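Local coordinates for protein acyl-coenzyme A oxidase acox-1.1 (Caenorhabditis elegans, PDB 5K3H) that catalyses the FAD-dependent desaturation of acyl-CoA thioesters to (2E)-enoyl-CoA with release of hydrogen peroxide, the first step of peroxisomal beta-oxidation, at residues Q33-E38 and D616-S621; A123-A128 and K135-A140; N111-H116 and L141-I146. One frame throughout, in Å; residues are numbered along the deposited sequence.

In the fold
Near the N terminus, helix 27-35 supplies one half of contact 1. Its other half, 616-621, comes nearly 600 residues later, so contact 1 closes a loop around most of the protein. Contact 3 is nested in that loop and joins the start of helix 114-127 to the turn after helix 130-141. Contact 2 is nested in turn inside contact 3 and pairs these two helices near their connection. Contacts 2 and 3 touch: R139 NE forms a salt bridge with E144 OE1, and A140 O probably accepts a hydrogen bond from H116 NE2. Contact 1 stands apart, its nearest atoms about 17 Å from contact 3, and ties the N-terminal helices to the C-terminal helical part.

Contact 1: residues Q33-E38 and D616-S621; sequences QIYGGE and DSWEFS
I34 has CG1 anti to the carbonyl carbon (chi1 -69°) and CG2 anti to the backbone N, and chi2 of 168° extends CD1 over the indole of W618. In Y35 and W618, CG is anti to the carbonyl carbon. I34 and Y35 lie in the last turn of helix 27-35, which ends in a Schellman motif with G36 at positive phi. W618 lies in the type I beta turn D616-E619 at the end of helix 590-616. The turn is closed by E619 N bonding to D616 O at 2.8 Å. The contact thus joins the N-terminal helical region to the C-terminal helical region of the acyl-CoA oxidase fold.

I34 crosses W618 at about a right angle. Its CD1 stands over one face of the indole, 3.4 Å from the centroid of the five-membered ring, in a CH-pi contact. The other branch, CG2, is farther along the same indole, 3.9 Å from CZ3 of W618. That methyl also lies over the centre of one face of the Y35 ring, so CG2 lies between the Y35 ring and the indole. CD1 also lies 3.7 Å from S617 O and 4.1 Å from S617 CB. The hydroxyl of S617 turns back to the carbonyl of S613.

W618 also rests on I304 and S307 of helix 300-319, and I34 on Y352 of helix 338-367. E619 forms a salt bridge with R45 of helix 38-52.

Y35 supplies the one hydrogen bond between the segments. W618 O sits at the edge of the phenol ring, in its plane, and also above one face of the F620 ring, offset toward the rim. The hydroxyl Y35 OH donates to W618 O at 2.7 Å, in the carbonyl plane and on a lone pair.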
ATOM      1  N   GLN B  33      -8.324  17.678  24.174  1.00 21.68           N
ATOM      2  CA  GLN B  33      -9.451  17.400  23.285  1.00 22.43           C
ATOM      3  C   GLN B  33      -9.332  16.019  22.628  1.00 21.74           C
ATOM      4  O   GLN B  33     -10.292  15.239  22.626  1.00 22.41           O
ATOM      5  CB  GLN B  33      -9.538  18.508  22.238  1.00 22.74           C
ATOM      6  CG  GLN B  33     -10.873  18.659  21.594  1.00 24.09           C
ATOM      7  CD  GLN B  33     -12.021  18.783  22.566  1.00 24.28           C
ATOM      8  OE1 GLN B  33     -12.970  18.021  22.491  1.00 24.22           O
ATOM      9  NE2 GLN B  33     -11.950  19.749  23.467  1.00 24.54           N
ATOM     10  N   ILE B  34      -8.145  15.681  22.107  1.00 20.16           N
ATOM     11  CA  ILE B  34      -7.938  14.415  21.398  1.00 19.34           C
ATOM     12  C   ILE B  34      -8.124  13.225  22.332  1.00 19.55           C
ATOM     13  O   ILE B  34      -8.693  12.199  21.943  1.00 18.97           O
ATOM     14  CB  ILE B  34      -6.540  14.379  20.736  1.00 19.54           C
ATOM     15  CG1 ILE B  34      -6.428  15.361  19.565  1.00 18.99           C
ATOM     16  CG2 ILE B  34      -6.167  12.961  20.288  1.00 19.88           C
ATOM     17  CD1 ILE B  34      -5.020  15.546  19.092  1.00 18.56           C
ATOM     18  N   TYR B  35      -7.597  13.300  23.548  1.00 20.82           N
ATOM     19  CA  TYR B  35      -7.549  12.116  24.403  1.00 22.02           C
ATOM     20  C   TYR B  35      -8.639  12.112  25.471  1.00 23.16           C
ATOM     21  O   TYR B  35      -8.622  11.250  26.359  1.00 23.92           O
ATOM     22  CB  TYR B  35      -6.153  11.984  25.041  1.00 20.99           C
ATOM     23  CG  TYR B  35      -5.071  11.666  24.029  1.00 20.35           C
ATOM     24  CD1 TYR B  35      -5.072  10.448  23.344  1.00 19.94           C
ATOM     25  CD2 TYR B  35      -4.072  12.600  23.726  1.00 20.06           C
ATOM     26  CE1 TYR B  35      -4.099  10.148  22.395  1.00 19.71           C
ATOM     27  CE2 TYR B  35      -3.075  12.302  22.776  1.00 19.78           C
ATOM     28  CZ  TYR B  35      -3.111  11.071  22.116  1.00 19.68           C
ATOM     29  OH  TYR B  35      -2.156  10.763  21.190  1.00 20.53           O
ATOM     30  N   GLY B  36      -9.591  13.041  25.396  1.00 25.43           N
ATOM     31  CA  GLY B  36     -10.738  13.012  26.285  1.00 26.89           C
ATOM     32  C   GLY B  36     -10.546  13.603  27.663  1.00 28.08           C
ATOM     33  O   GLY B  36     -11.140  13.110  28.627  1.00 29.78           O
ATOM     34  N   GLY B  37      -9.740  14.638  27.799  1.00 27.77           N
ATOM     35  CA  GLY B  37      -9.632  15.368  29.051  1.00 27.99           C
ATOM     36  C   GLY B  37      -8.210  15.791  29.345  1.00 29.59           C
ATOM     37  O   GLY B  37      -7.242  15.172  28.907  1.00 27.80           O
ATOM     38  N   GLU B  38      -8.074  16.884  30.099  1.00 28.44           N
ATOM     39  CA  GLU B  38      -6.746  17.400  30.416  1.00 33.17           C
ATOM     40  C   GLU B  38      -5.926  16.391  31.223  1.00 32.03           C
ATOM     41  O   GLU B  38      -4.702  16.299  31.048  1.00 29.22           O
ATOM     42  CB  GLU B  38      -6.870  18.747  31.139  1.00 36.92           C
ATOM     43  CG  GLU B  38      -5.890  18.951  32.281  1.00 44.82           C
ATOM     44  CD  GLU B  38      -4.484  19.329  31.823  1.00 49.10           C
ATOM     45  OE1 GLU B  38      -4.311  19.628  30.613  1.00 48.50           O
ATOM     46  OE2 GLU B  38      -3.555  19.316  32.677  1.00 57.39           O
ATOM     47  N   ASP B 616       1.422  17.780  16.136  1.00 15.64           N
ATOM     48  CA  ASP B 616       2.112  17.793  17.423  1.00 15.98           C
ATOM     49  C   ASP B 616       1.158  17.563  18.587  1.00 16.03           C
ATOM     50  O   ASP B 616       1.576  17.067  19.631  1.00 16.08           O
ATOM     51  CB  ASP B 616       2.821  19.121  17.683  1.00 16.16           C
ATOM     52  CG  ASP B 616       4.078  19.289  16.888  1.00 16.56           C
ATOM     53  OD1 ASP B 616       4.708  18.275  16.489  1.00 16.36           O
ATOM     54  OD2 ASP B 616       4.481  20.473  16.720  1.00 17.52           O
ATOM     55  N   SER B 617      -0.100  17.984  18.455  1.00 16.50           N
ATOM     56  CA  SER B 617      -1.046  17.864  19.558  1.00 16.78           C
ATOM     57  C   SER B 617      -1.323  16.420  19.938  1.00 17.22           C
ATOM     58  O   SER B 617      -1.872  16.178  21.017  1.00 17.08           O
ATOM     59  CB  SER B 617      -2.346  18.589  19.226  1.00 16.88           C
ATOM     60  OG  SER B 617      -2.122  19.992  19.089  1.00 16.76           O
ATOM     61  N   TRP B 618      -1.014  15.455  19.068  1.00 15.77           N
ATOM     62  CA  TRP B 618      -1.143  14.057  19.468  1.00 15.87           C
ATOM     63  C   TRP B 618      -0.028  13.621  20.415  1.00 16.09           C
ATOM     64  O   TRP B 618      -0.129  12.542  21.013  1.00 15.70           O
ATOM     65  CB  TRP B 618      -1.166  13.181  18.230  1.00 15.87           C
ATOM     66  CG  TRP B 618      -2.386  13.391  17.463  1.00 16.05           C
ATOM     67  CD1 TRP B 618      -2.711  14.496  16.742  1.00 16.64           C
ATOM     68  CD2 TRP B 618      -3.466  12.480  17.317  1.00 16.37           C
ATOM     69  NE1 TRP B 618      -3.941  14.336  16.157  1.00 16.64           N
ATOM     70  CE2 TRP B 618      -4.425  13.098  16.495  1.00 16.47           C
ATOM     71  CE3 TRP B 618      -3.715  11.194  17.790  1.00 16.53           C
ATOM     72  CZ2 TRP B 618      -5.613  12.472  16.133  1.00 16.31           C
ATOM     73  CZ3 TRP B 618      -4.908  10.571  17.429  1.00 16.22           C
ATOM     74  CH2 TRP B 618      -5.835  11.216  16.605  1.00 16.15           C
ATOM     75  N   GLU B 619       1.039  14.416  20.500  1.00 17.13           N
ATOM     76  CA  GLU B 619       2.117  14.286  21.468  1.00 17.63           C
ATOM     77  C   GLU B 619       2.698  12.871  21.490  1.00 17.21           C
ATOM     78  O   GLU B 619       2.608  12.142  22.478  1.00 17.75           O
ATOM     79  CB  GLU B 619       1.622  14.757  22.834  1.00 18.55           C
ATOM     80  CG  GLU B 619       1.322  16.242  22.792  1.00 19.47           C
ATOM     81  CD  GLU B 619       1.002  16.798  24.127  1.00 20.36           C
ATOM     82  OE1 GLU B 619       0.380  16.073  24.940  1.00 21.02           O
ATOM     83  OE2 GLU B 619       1.386  17.951  24.377  1.00 22.20           O
ATOM     84  N   PHE B 620       3.318  12.516  20.355  1.00 17.32           N
ATOM     85  CA  PHE B 620       4.095  11.284  20.220  1.00 16.82           C
ATOM     86  C   PHE B 620       5.575  11.593  20.408  1.00 16.99           C
ATOM     87  O   PHE B 620       6.154  12.377  19.640  1.00 16.86           O
ATOM     88  CB  PHE B 620       3.886  10.643  18.856  1.00 16.35           C
ATOM     89  CG  PHE B 620       2.464  10.349  18.538  1.00 16.16           C
ATOM     90  CD1 PHE B 620       1.658   9.650  19.439  1.00 16.10           C
ATOM     91  CD2 PHE B 620       1.923  10.739  17.331  1.00 16.01           C
ATOM     92  CE1 PHE B 620       0.348   9.369  19.146  1.00 15.89           C
ATOM     93  CE2 PHE B 620       0.604  10.463  17.042  1.00 15.96           C
ATOM     94  CZ  PHE B 620      -0.175   9.779  17.958  1.00 16.02           C
ATOM     95  N   SER B 621       6.193  10.956  21.402  1.00 17.22           N
ATOM     96  CA  SER B 621       7.632  11.064  21.563  1.00 17.58           C
ATOM     97  C   SER B 621       8.345  10.300  20.446  1.00 17.66           C
ATOM     98  O   SER B 621       7.757   9.456  19.764  1.00 18.53           O
ATOM     99  CB  SER B 621       8.046  10.516  22.927  1.00 17.54           C
ATOM    100  OG  SER B 621       7.882   9.109  22.970  1.00 17.62           O
TER

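Contact 2: residues A123-A128 and K135-A140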
ATOM      1  N   ALA B 123     -12.693 -12.533  26.112  1.00 32.52           N
ATOM      2  CA  ALA B 123     -13.533 -13.715  25.941  1.00 32.97           C
ATOM      3  C   ALA B 123     -13.869 -14.356  27.293  1.00 34.67           C
ATOM      4  O   ALA B 123     -15.001 -14.802  27.515  1.00 35.05           O
ATOM      5  CB  ALA B 123     -12.848 -14.698  24.994  1.00 33.08           C
ATOM      6  N   LEU B 124     -12.900 -14.406  28.215  1.00 32.57           N
ATOM      7  CA  LEU B 124     -13.173 -14.943  29.548  1.00 34.36           C
ATOM      8  C   LEU B 124     -14.206 -14.115  30.301  1.00 35.37           C
ATOM      9  O   LEU B 124     -15.079 -14.675  30.972  1.00 33.70           O
ATOM     10  CB  LEU B 124     -11.885 -15.036  30.365  1.00 36.16           C
ATOM     11  CG  LEU B 124     -10.927 -16.129  29.929  1.00 37.84           C
ATOM     12  CD1 LEU B 124      -9.619 -16.021  30.672  1.00 38.52           C
ATOM     13  CD2 LEU B 124     -11.612 -17.459  30.222  1.00 37.33           C
ATOM     14  N   ASN B 125     -14.100 -12.784  30.241  1.00 37.21           N
ATOM     15  CA  ASN B 125     -15.125 -11.936  30.845  1.00 37.62           C
ATOM     16  C   ASN B 125     -16.502 -12.238  30.273  1.00 35.59           C
ATOM     17  O   ASN B 125     -17.479 -12.375  31.016  1.00 35.32           O
ATOM     18  CB  ASN B 125     -14.792 -10.461  30.614  1.00 38.67           C
ATOM     19  CG  ASN B 125     -13.675  -9.969  31.501  1.00 41.00           C
ATOM     20  OD1 ASN B 125     -13.568 -10.374  32.664  1.00 42.63           O
ATOM     21  ND2 ASN B 125     -12.819  -9.098  30.955  1.00 43.07           N
ATOM     22  N   ALA B 126     -16.590 -12.358  28.944  1.00 39.12           N
ATOM     23  CA  ALA B 126     -17.874 -12.395  28.243  1.00 39.01           C
ATOM     24  C   ALA B 126     -18.562 -13.751  28.305  1.00 38.67           C
ATOM     25  O   ALA B 126     -19.798 -13.804  28.295  1.00 38.73           O
ATOM     26  CB  ALA B 126     -17.676 -11.994  26.781  1.00 38.32           C
ATOM     27  N   GLN B 127     -17.798 -14.848  28.351  1.00 38.07           N
ATOM     28  CA  GLN B 127     -18.344 -16.180  28.119  1.00 37.90           C
ATOM     29  C   GLN B 127     -18.106 -17.166  29.255  1.00 35.21           C
ATOM     30  O   GLN B 127     -18.870 -18.132  29.380  1.00 34.06           O
ATOM     31  CB  GLN B 127     -17.757 -16.779  26.827  1.00 40.69           C
ATOM     32  CG  GLN B 127     -17.818 -15.868  25.586  1.00 43.70           C
ATOM     33  CD  GLN B 127     -16.800 -16.271  24.507  1.00 47.74           C
ATOM     34  OE1 GLN B 127     -16.015 -17.206  24.701  1.00 49.78           O
ATOM     35  NE2 GLN B 127     -16.810 -15.566  23.376  1.00 46.40           N
ATOM     36  N   ALA B 128     -17.066 -16.977  30.062  1.00 37.65           N
ATOM     37  CA  ALA B 128     -16.796 -17.878  31.170  1.00 39.32           C
ATOM     38  C   ALA B 128     -17.743 -17.572  32.328  1.00 41.37           C
ATOM     39  O   ALA B 128     -18.123 -16.415  32.547  1.00 39.89           O
ATOM     40  CB  ALA B 128     -15.339 -17.762  31.618  1.00 38.70           C
ATOM     41  N   LYS B 135     -11.272 -19.373  38.138  1.00 44.19           N
ATOM     42  CA  LYS B 135     -10.258 -20.372  37.840  1.00 43.56           C
ATOM     43  C   LYS B 135      -9.295 -19.948  36.728  1.00 40.77           C
ATOM     44  O   LYS B 135      -8.077 -20.130  36.874  1.00 41.67           O
ATOM     45  CB  LYS B 135     -10.939 -21.676  37.414  1.00 45.74           C
ATOM     46  CG  LYS B 135      -9.978 -22.848  37.182  1.00 50.51           C
ATOM     47  CD  LYS B 135     -10.715 -24.109  36.680  1.00 51.60           C
ATOM     48  CE  LYS B 135     -11.653 -24.716  37.733  1.00 55.58           C
ATOM     49  NZ  LYS B 135     -12.238 -25.996  37.194  1.00 56.51           N
ATOM     50  N   TRP B 136      -9.786 -19.320  35.658  1.00 43.43           N
ATOM     51  CA  TRP B 136      -8.956 -18.974  34.498  1.00 39.43           C
ATOM     52  C   TRP B 136      -8.675 -17.486  34.333  1.00 38.32           C
ATOM     53  O   TRP B 136      -7.551 -17.110  33.985  1.00 38.07           O
ATOM     54  CB  TRP B 136      -9.600 -19.516  33.218  1.00 38.26           C
ATOM     55  CG  TRP B 136      -9.603 -21.012  33.170  1.00 38.78           C
ATOM     56  CD1 TRP B 136      -8.538 -21.841  33.390  1.00 38.10           C
ATOM     57  CD2 TRP B 136     -10.717 -21.864  32.887  1.00 36.08           C
ATOM     58  NE1 TRP B 136      -8.917 -23.151  33.257  1.00 37.75           N
ATOM     59  CE2 TRP B 136     -10.252 -23.194  32.947  1.00 37.14           C
ATOM     60  CE3 TRP B 136     -12.064 -21.634  32.575  1.00 35.37           C
ATOM     61  CZ2 TRP B 136     -11.083 -24.293  32.713  1.00 36.42           C
ATOM     62  CZ3 TRP B 136     -12.892 -22.732  32.344  1.00 35.03           C
ATOM     63  CH2 TRP B 136     -12.396 -24.041  32.419  1.00 35.91           C
ATOM     64  N   LEU B 137      -9.675 -16.628  34.550  1.00 37.05           N
ATOM     65  CA  LEU B 137      -9.486 -15.196  34.346  1.00 35.59           C
ATOM     66  C   LEU B 137      -8.461 -14.626  35.316  1.00 36.71           C
ATOM     67  O   LEU B 137      -7.677 -13.741  34.949  1.00 40.63           O
ATOM     68  CB  LEU B 137     -10.821 -14.465  34.479  1.00 35.89           C
ATOM     69  CG  LEU B 137     -10.811 -12.939  34.383  1.00 36.23           C
ATOM     70  CD1 LEU B 137     -10.154 -12.445  33.093  1.00 37.88           C
ATOM     71  CD2 LEU B 137     -12.232 -12.462  34.491  1.00 36.32           C
ATOM     72  N   ILE B 138      -8.461 -15.105  36.566  1.00 39.09           N
ATOM     73  CA  ILE B 138      -7.498 -14.617  37.551  1.00 38.30           C
ATOM     74  C   ILE B 138      -6.072 -14.949  37.124  1.00 36.36           C
ATOM     75  O   ILE B 138      -5.176 -14.101  37.178  1.00 38.92           O
ATOM     76  CB  ILE B 138      -7.805 -15.206  38.942  1.00 38.60           C
ATOM     77  CG1 ILE B 138      -9.191 -14.783  39.446  1.00 40.13           C
ATOM     78  CG2 ILE B 138      -6.713 -14.824  39.935  1.00 39.03           C
ATOM     79  CD1 ILE B 138      -9.438 -13.286  39.468  1.00 40.45           C
ATOM     80  N   ARG B 139      -5.835 -16.185  36.693  1.00 35.95           N
ATOM     81  CA  ARG B 139      -4.499 -16.544  36.231  1.00 35.72           C
ATOM     82  C   ARG B 139      -4.098 -15.710  35.019  1.00 34.91           C
ATOM     83  O   ARG B 139      -2.950 -15.245  34.923  1.00 33.59           O
ATOM     84  CB  ARG B 139      -4.451 -18.034  35.893  1.00 36.28           C
ATOM     85  CG  ARG B 139      -4.678 -18.975  37.060  1.00 36.75           C
ATOM     86  CD  ARG B 139      -4.273 -20.397  36.665  1.00 37.95           C
ATOM     87  NE  ARG B 139      -2.828 -20.605  36.567  1.00 36.86           N
ATOM     88  CZ  ARG B 139      -2.272 -21.582  35.855  1.00 36.73           C
ATOM     89  NH1 ARG B 139      -3.039 -22.416  35.161  1.00 36.51           N
ATOM     90  NH2 ARG B 139      -0.955 -21.721  35.823  1.00 36.40           N
ATOM     91  N   ALA B 140      -5.048 -15.464  34.108  1.00 34.08           N
ATOM     92  CA  ALA B 140      -4.746 -14.659  32.933  1.00 34.16           C
ATOM     93  C   ALA B 140      -4.393 -13.237  33.341  1.00 33.75           C
ATOM     94  O   ALA B 140      -3.388 -12.685  32.885  1.00 32.33           O
ATOM     95  CB  ALA B 140      -5.922 -14.683  31.957  1.00 32.68           C
TER
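L124 projects from helix 114-127 toward the next helix, 130-141, in an antiparallel helical hairpin. The two short axes approach to 9.8 Å at 155°. CB of L124 comes first and meets CD1 of L137 at 4.1 Å. CG lies beside the backbone N, anti to the carbonyl carbon (chi1 -72°), and the two methyls then part. CD1 touches the backbone of L137 at its CA, 3.8 Å away, and CB of A140 at 4.1 Å. CD2 faces CB of W136 instead, at 4.2 Å.

L137 answers with CG anti to its own backbone N (chi1 176°), which carries its methyls back to the first helix. CD2 of L137 reaches OD1 of N125 at 3.1 Å, at the exposed margin of the contact; this sets a polar atom against a methyl. Beyond the pair, M219 of strand 211-221 packs on both L124 and W136, placing the hairpin against the beta sheet. L124 lies about 8 Å, side chain to side chain, from the FAD-binding Y149.

No hydrogen bond joins the two segments, so their pairing rests on the fit of aliphatic carbons, with W136 contributing its CB.

Contact 3: residues N111-H116 and L141-I146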
ATOM      1  N   ASN B 111       3.712  -8.126  20.119  1.00 23.39           N
ATOM      2  CA  ASN B 111       4.431  -8.688  21.257  1.00 23.92           C
ATOM      3  C   ASN B 111       3.822 -10.049  21.573  1.00 24.05           C
ATOM      4  O   ASN B 111       2.752 -10.390  21.057  1.00 23.63           O
ATOM      5  CB  ASN B 111       4.399  -7.741  22.477  1.00 23.31           C
ATOM      6  CG  ASN B 111       3.030  -7.648  23.116  1.00 24.15           C
ATOM      7  OD1 ASN B 111       2.692  -8.437  23.998  1.00 24.22           O
ATOM      8  ND2 ASN B 111       2.225  -6.685  22.664  1.00 25.01           N
ATOM      9  N   PRO B 112       4.508 -10.879  22.372  1.00 25.73           N
ATOM     10  CA  PRO B 112       4.015 -12.252  22.630  1.00 26.43           C
ATOM     11  C   PRO B 112       2.687 -12.331  23.351  1.00 27.62           C
ATOM     12  O   PRO B 112       2.113 -13.432  23.445  1.00 28.35           O
ATOM     13  CB  PRO B 112       5.122 -12.865  23.492  1.00 25.96           C
ATOM     14  CG  PRO B 112       6.366 -12.106  23.090  1.00 25.46           C
ATOM     15  CD  PRO B 112       5.899 -10.706  22.845  1.00 26.29           C
ATOM     16  N   MET B 113       2.212 -11.230  23.928  1.00 25.36           N
ATOM     17  CA  MET B 113       0.954 -11.227  24.659  1.00 25.07           C
ATOM     18  C   MET B 113      -0.033 -10.241  24.061  1.00 24.27           C
ATOM     19  O   MET B 113      -0.961  -9.798  24.747  1.00 22.87           O
ATOM     20  CB  MET B 113       1.208 -10.937  26.138  1.00 26.18           C
ATOM     21  CG  MET B 113       1.918 -12.079  26.808  1.00 28.28           C
ATOM     22  SD  MET B 113       2.186 -11.841  28.567  1.00 31.64           S
ATOM     23  CE  MET B 113       0.516 -11.688  29.202  1.00 29.53           C
ATOM     24  N   ALA B 114       0.158  -9.904  22.790  1.00 23.16           N
ATOM     25  CA  ALA B 114      -0.721  -8.966  22.102  1.00 23.37           C
ATOM     26  C   ALA B 114      -2.183  -9.406  22.121  1.00 23.87           C
ATOM     27  O   ALA B 114      -3.081  -8.595  22.345  1.00 24.78           O
ATOM     28  CB  ALA B 114      -0.249  -8.751  20.672  1.00 22.92           C
ATOM     29  N   LEU B 115      -2.421 -10.692  21.883  1.00 23.77           N
ATOM     30  CA  LEU B 115      -3.779 -11.228  21.867  1.00 24.17           C
ATOM     31  C   LEU B 115      -4.289 -11.559  23.268  1.00 24.01           C
ATOM     32  O   LEU B 115      -5.496 -11.577  23.509  1.00 24.06           O
ATOM     33  CB  LEU B 115      -3.860 -12.462  20.966  1.00 24.28           C
ATOM     34  CG  LEU B 115      -4.190 -12.192  19.496  1.00 25.30           C
ATOM     35  CD1 LEU B 115      -5.605 -11.656  19.353  1.00 25.92           C
ATOM     36  CD2 LEU B 115      -3.184 -11.227  18.888  1.00 24.03           C
ATOM     37  N   HIS B 116      -3.364 -11.821  24.184  1.00 27.19           N
ATOM     38  CA  HIS B 116      -3.715 -12.147  25.567  1.00 27.77           C
ATOM     39  C   HIS B 116      -4.685 -11.129  26.158  1.00 27.36           C
ATOM     40  O   HIS B 116      -5.649 -11.494  26.851  1.00 26.87           O
ATOM     41  CB  HIS B 116      -2.442 -12.236  26.400  1.00 28.64           C
ATOM     42  CG  HIS B 116      -2.686 -12.640  27.810  1.00 29.66           C
ATOM     43  ND1 HIS B 116      -2.769 -13.957  28.205  1.00 29.76           N
ATOM     44  CD2 HIS B 116      -2.859 -11.895  28.927  1.00 29.73           C
ATOM     45  CE1 HIS B 116      -2.987 -14.003  29.506  1.00 30.68           C
ATOM     46  NE2 HIS B 116      -3.051 -12.765  29.966  1.00 31.22           N
ATOM     47  N   LEU B 141      -5.197 -12.638  34.231  1.00 33.46           N
ATOM     48  CA  LEU B 141      -4.901 -11.279  34.692  1.00 35.68           C
ATOM     49  C   LEU B 141      -3.564 -11.216  35.422  1.00 34.46           C
ATOM     50  O   LEU B 141      -2.832 -10.227  35.303  1.00 36.24           O
ATOM     51  CB  LEU B 141      -6.028 -10.753  35.584  1.00 35.88           C
ATOM     52  CG  LEU B 141      -7.304 -10.352  34.837  1.00 37.46           C
ATOM     53  CD1 LEU B 141      -8.455 -10.058  35.806  1.00 38.50           C
ATOM     54  CD2 LEU B 141      -7.050  -9.151  33.934  1.00 36.68           C
ATOM     55  N   ARG B 142      -3.210 -12.270  36.145  1.00 36.51           N
ATOM     56  CA  ARG B 142      -1.918 -12.323  36.818  1.00 37.20           C
ATOM     57  C   ARG B 142      -0.786 -12.733  35.888  1.00 37.20           C
ATOM     58  O   ARG B 142       0.366 -12.815  36.339  1.00 37.07           O
ATOM     59  CB  ARG B 142      -1.982 -13.290  37.998  1.00 37.21           C
ATOM     60  CG  ARG B 142      -2.830 -12.807  39.164  1.00 39.54           C
ATOM     61  CD  ARG B 142      -2.927 -13.912  40.198  1.00 41.87           C
ATOM     62  NE  ARG B 142      -1.576 -14.383  40.495  1.00 43.48           N
ATOM     63  CZ  ARG B 142      -0.722 -13.772  41.305  1.00 47.21           C
ATOM     64  NH1 ARG B 142      -1.073 -12.647  41.922  1.00 48.41           N
ATOM     65  NH2 ARG B 142       0.489 -14.278  41.482  1.00 48.06           N
ATOM     66  N   ARG B 143      -1.096 -13.018  34.620  1.00 36.39           N
ATOM     67  CA  ARG B 143      -0.107 -13.403  33.621  1.00 35.33           C
ATOM     68  C   ARG B 143       0.597 -14.697  34.016  1.00 33.24           C
ATOM     69  O   ARG B 143       1.781 -14.884  33.706  1.00 31.86           O
ATOM     70  CB  ARG B 143       0.901 -12.275  33.353  1.00 37.31           C
ATOM     71  CG  ARG B 143       0.236 -10.953  32.930  1.00 39.53           C
ATOM     72  CD  ARG B 143       1.232  -9.833  32.557  1.00 41.19           C
ATOM     73  NE  ARG B 143       0.636  -8.881  31.599  1.00 46.61           N
ATOM     74  CZ  ARG B 143       1.035  -7.617  31.413  1.00 48.45           C
ATOM     75  NH1 ARG B 143       2.027  -7.123  32.123  1.00 49.21           N
ATOM     76  NH2 ARG B 143       0.440  -6.834  30.521  1.00 46.06           N
ATOM     77  N   GLU B 144      -0.124 -15.590  34.723  1.00 33.80           N
ATOM     78  CA  GLU B 144       0.395 -16.930  35.011  1.00 35.11           C
ATOM     79  C   GLU B 144       0.367 -17.816  33.786  1.00 34.15           C
ATOM     80  O   GLU B 144       1.110 -18.808  33.729  1.00 33.61           O
ATOM     81  CB  GLU B 144      -0.404 -17.635  36.108  1.00 36.55           C
ATOM     82  CG  GLU B 144      -0.409 -16.944  37.448  1.00 38.45           C
ATOM     83  CD  GLU B 144      -1.214 -17.705  38.493  1.00 39.42           C
ATOM     84  OE1 GLU B 144      -1.338 -18.949  38.394  1.00 37.27           O
ATOM     85  OE2 GLU B 144      -1.780 -17.041  39.389  1.00 42.11           O
ATOM     86  N   ILE B 145      -0.496 -17.474  32.823  1.00 32.79           N
ATOM     87  CA  ILE B 145      -0.679 -18.192  31.574  1.00 32.45           C
ATOM     88  C   ILE B 145      -0.696 -17.177  30.441  1.00 32.13           C
ATOM     89  O   ILE B 145      -0.887 -15.973  30.647  1.00 34.21           O
ATOM     90  CB  ILE B 145      -1.978 -19.026  31.579  1.00 32.90           C
ATOM     91  CG1 ILE B 145      -3.188 -18.133  31.865  1.00 33.30           C
ATOM     92  CG2 ILE B 145      -1.877 -20.155  32.578  1.00 33.39           C
ATOM     93  CD1 ILE B 145      -4.512 -18.886  31.786  1.00 33.67           C
ATOM     94  N   ILE B 146      -0.463 -17.672  29.232  1.00 30.12           N
ATOM     95  CA  ILE B 146      -0.524 -16.848  28.038  1.00 30.00           C
ATOM     96  C   ILE B 146      -1.579 -17.459  27.130  1.00 29.56           C
ATOM     97  O   ILE B 146      -1.486 -18.638  26.756  1.00 28.32           O
ATOM     98  CB  ILE B 146       0.840 -16.749  27.341  1.00 29.64           C
ATOM     99  CG1 ILE B 146       1.869 -16.142  28.292  1.00 29.48           C
ATOM    100  CG2 ILE B 146       0.744 -15.928  26.069  1.00 29.77           C
ATOM    101  CD1 ILE B 146       3.259 -16.093  27.725  1.00 29.72           C
TER
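The start of helix 114-127 meets the turn that leads from helix 130-141 into strand 147-150. An Asx turn precedes the first helix: M113 N bonds to N111 OD1 at 2.8 Å, with the donor above the carbonyl plane. A type I beta turn from N111 to A114 overlaps it. On the other side, R143 with positive phi ends helix 130-141 in a Schellman motif.

M113 packs against both I146 and R143. Its CG is beside the backbone N (chi1 -69°) and lies 4.1 Å from CG2 of I146; the M113 and I146 side chains cross at about a right angle. The chain then bends at chi3 (61°), which swings CE to R143. CE is 3.7 Å from R143 NE, R143 CG and CD are also close, and these side chains cross obliquely. The same methyl covers one face of the H116 ring, offset toward the rim.

H116 has CG anti to the backbone N (chi1 -177°). This points the ring at the connection, with CE1 3.1 Å from I145 O. NE2 hydrogen-bonds to A140 O and ND1 to the backbone N of G147. This pattern fixes the ring's rotation and is consistent with a proton on NE2.

Across the dimer, L662 of the second subunit packs on P112 and I146, and M665 of that subunit on M113. The side chain of H116 is about 9 Å from that of Y149, an FAD-binding residue. The arrangement is a helix-to-strand connection with a Schellman-ended helix, leading into the beta domain of the acyl-CoA oxidase fold at the dimer interface.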